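Local coordinates for Oxidored_FMN domain-containing protein ([Pseudomonas] geniculata N1, PDB 6L6J), which probably oxidises 6-hydroxypseudooxynicotine as an amine oxidase, carrying FMN, a [4Fe-4S] cluster and a bound ADP, at residues G482-G487 against T508-L513. Residues are numbered along the deposited sequence; the frame is centred on the assembly and turned at random.
Sequences GAKWRG and TPEDIL. With ADP (adenosine-5'-diphosphate), chain D.
Glu510 OE2 accepts one hydrogen bond, from the backbone N-H of Trp485, through its anti lone pair, 3.1 Å from N to OE2 and nearly straight at 170°; the other oxygen, OE1, makes a salt bridge with Arg429. A bend at chi2 (-55°) brings the carboxylate to the strand, where OE2 also lies at the edge of the Trp485 indole, in its plane, 3.2 Å from CD1. Over one face of that indole sits the ring of Pro509, which follows the N-cap residue Thr508: its CB stands 3.9 Å from the centroid of the five-membered ring in a CH-pi contact, and its CG reaches CD2. Thr508 forms a capping box with Asp511; Thr508 OG1 accepts from Glu510 N (3.0 Å), and Asp511 OD2 accepts from Thr508 N. Helix 509-513, within the OYE-like second alpha/beta domain, crosses strand 483-485 at 99°, and the strand pairs antiparallel with strand 612-621 in a mixed sheet. Val616 and Gln619 of that strand, with Met533, also touch the indole. Farther along, Thr508 CG2 rests 3.5 Å from Gly487 CA. At the strand's other end Gly482 CA approaches O3A of the ADP diphosphate to 3.1 Å.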
loop_
_atom_site.group_PDB
_atom_site.type_symbol
_atom_site.label_atom_id
_atom_site.label_comp_id
_atom_site.label_asym_id
_atom_site.label_seq_id
_atom_site.Cartn_x
_atom_site.Cartn_y
_atom_site.Cartn_z
ATOM N N GLY A 482 7.761 22.434 6.709
ATOM C CA GLY A 482 8.545 21.273 6.247
ATOM C C GLY A 482 9.896 21.136 6.940
ATOM O O GLY A 482 10.071 21.686 8.043
ATOM N N ALA A 483 10.830 20.412 6.315
ATOM C CA ALA A 483 12.146 20.068 6.898
ATOM C C ALA A 483 13.226 20.091 5.809
ATOM O O ALA A 483 12.907 20.431 4.677
ATOM C CB ALA A 483 12.060 18.719 7.570
ATOM N N LYS A 484 14.457 19.752 6.184
ATOM C CA LYS A 484 15.654 19.691 5.310
ATOM C C LYS A 484 16.489 18.462 5.686
ATOM O O LYS A 484 16.559 18.108 6.874
ATOM C CB LYS A 484 16.503 20.961 5.451
ATOM C CG LYS A 484 16.059 22.143 4.588
ATOM C CD LYS A 484 17.062 23.288 4.567
ATOM C CE LYS A 484 18.461 22.853 4.143
ATOM N NZ LYS A 484 19.347 24.014 3.886
ATOM N N TRP A 485 17.137 17.851 4.709
ATOM C CA TRP A 485 18.161 16.809 4.968
ATOM C C TRP A 485 19.422 17.506 5.485
ATOM O O TRP A 485 19.802 18.554 4.962
ATOM C CB TRP A 485 18.392 15.946 3.721
ATOM C CG TRP A 485 17.122 15.289 3.282
ATOM C CD1 TRP A 485 16.100 15.857 2.579
ATOM C CD2 TRP A 485 16.701 13.954 3.601
ATOM N NE1 TRP A 485 15.099 14.949 2.390
ATOM C CE2 TRP A 485 15.434 13.776 3.004
ATOM C CE3 TRP A 485 17.288 12.884 4.293
ATOM C CZ2 TRP A 485 14.734 12.576 3.104
ATOM C CZ3 TRP A 485 16.599 11.692 4.382
ATOM C CH2 TRP A 485 15.333 11.549 3.810
ATOM N N ARG A 486 19.950 16.978 6.575
ATOM C CA ARG A 486 21.146 17.475 7.288
ATOM C C ARG A 486 22.379 16.746 6.735
ATOM O O ARG A 486 22.199 15.685 6.069
ATOM C CB ARG A 486 20.957 17.190 8.777
ATOM C CG ARG A 486 20.948 15.699 9.101
ATOM C CD ARG A 486 20.342 15.422 10.459
ATOM N NE ARG A 486 21.105 16.017 11.550
ATOM C CZ ARG A 486 20.786 15.905 12.826
ATOM N NH1 ARG A 486 19.725 15.201 13.171
ATOM N NH2 ARG A 486 21.545 16.467 13.746
ATOM N N GLY A 487 23.579 17.246 7.046
ATOM C CA GLY A 487 24.805 16.830 6.342
ATOM C C GLY A 487 25.993 16.530 7.240
ATOM O O GLY A 487 27.125 16.522 6.704
ATOM N N THR A 508 24.461 16.050 0.603
ATOM C CA THR A 508 23.205 15.570 1.228
ATOM C C THR A 508 22.158 15.447 0.131
ATOM O O THR A 508 22.356 15.962 -0.969
ATOM C CB THR A 508 22.715 16.546 2.300
ATOM O OG1 THR A 508 21.841 17.478 1.667
ATOM C CG2 THR A 508 23.836 17.283 3.001
ATOM N N PRO A 509 21.019 14.762 0.382
ATOM C CA PRO A 509 19.927 14.708 -0.586
ATOM C C PRO A 509 19.495 16.075 -1.131
ATOM O O PRO A 509 19.001 16.090 -2.229
ATOM C CB PRO A 509 18.787 14.058 0.213
ATOM C CG PRO A 509 19.488 13.185 1.220
ATOM C CD PRO A 509 20.750 13.944 1.570
ATOM N N GLU A 510 19.680 17.164 -0.375
ATOM C CA GLU A 510 19.323 18.547 -0.813
ATOM C C GLU A 510 19.971 18.857 -2.176
ATOM O O GLU A 510 19.247 19.298 -3.093
ATOM C CB GLU A 510 19.716 19.585 0.242
ATOM C CG GLU A 510 18.827 19.562 1.482
ATOM C CD GLU A 510 17.329 19.702 1.240
ATOM O OE1 GLU A 510 16.927 20.526 0.400
ATOM O OE2 GLU A 510 16.558 18.971 1.889
ATOM N N ASP A 511 21.272 18.574 -2.314
ATOM C CA ASP A 511 22.074 18.806 -3.548
ATOM C C ASP A 511 21.507 17.985 -4.708
ATOM O O ASP A 511 21.431 18.520 -5.830
ATOM C CB ASP A 511 23.555 18.480 -3.321
ATOM C CG ASP A 511 24.198 19.320 -2.227
ATOM O OD1 ASP A 511 24.140 20.559 -2.338
ATOM O OD2 ASP A 511 24.716 18.731 -1.256
ATOM N N ILE A 512 21.128 16.735 -4.461
ATOM C CA ILE A 512 20.643 15.822 -5.541
ATOM C C ILE A 512 19.239 16.241 -5.963
ATOM O O ILE A 512 18.946 16.162 -7.160
ATOM C CB ILE A 512 20.681 14.345 -5.115
ATOM C CG1 ILE A 512 22.019 13.982 -4.468
ATOM C CG2 ILE A 512 20.360 13.445 -6.300
ATOM C CD1 ILE A 512 23.240 14.496 -5.207
ATOM N N LEU A 513 18.419 16.661 -5.002
ATOM C CA LEU A 513 17.064 17.230 -5.245
ATOM C C LEU A 513 17.190 18.520 -6.077
ATOM O O LEU A 513 16.297 18.775 -6.894
ATOM C CB LEU A 513 16.363 17.444 -3.889
ATOM C CG LEU A 513 15.837 16.171 -3.207
ATOM C CD1 LEU A 513 15.713 16.341 -1.707
ATOM C CD2 LEU A 513 14.495 15.760 -3.778
HETATM P PB ADP D . 5.491 18.854 4.702
HETATM O O1B ADP D . 4.317 19.443 3.954
HETATM O O2B ADP D . 5.727 17.375 4.399
HETATM O O3B ADP D . 5.439 19.152 6.180
HETATM P PA ADP D . 7.262 20.290 2.861
HETATM O O1A ADP D . 6.650 19.486 1.764
HETATM O O2A ADP D . 8.739 20.401 2.929
HETATM O O3A ADP D . 6.807 19.643 4.239
HETATM O "O5'" ADP D . 6.565 21.745 2.915
HETATM C "C5'" ADP D . 7.282 22.933 3.324
HETATM C "C4'" ADP D . 7.006 24.048 2.346
HETATM O "O4'" ADP D . 6.856 25.288 3.090
HETATM C "C3'" ADP D . 8.125 24.322 1.324
HETATM O "O3'" ADP D . 7.637 24.764 0.063
HETATM C "C2'" ADP D . 8.906 25.436 2.031
HETATM O "O2'" ADP D . 9.796 26.172 1.215
HETATM C "C1'" ADP D . 7.718 26.252 2.529
HETATM N N9 ADP D . 8.057 27.284 3.510
HETATM C C8 ADP D . 8.992 27.224 4.518
HETATM N N7 ADP D . 9.074 28.331 5.212
HETATM C C5 ADP D . 8.150 29.186 4.612
HETATM C C6 ADP D . 7.754 30.517 4.879
HETATM N N6 ADP D . 8.245 31.252 5.868
HETATM N N1 ADP D . 6.797 31.066 4.090
HETATM C C2 ADP D . 6.285 30.321 3.104
HETATM N N3 ADP D . 6.573 29.068 2.766
HETATM C C4 ADP D . 7.519 28.548 3.564
#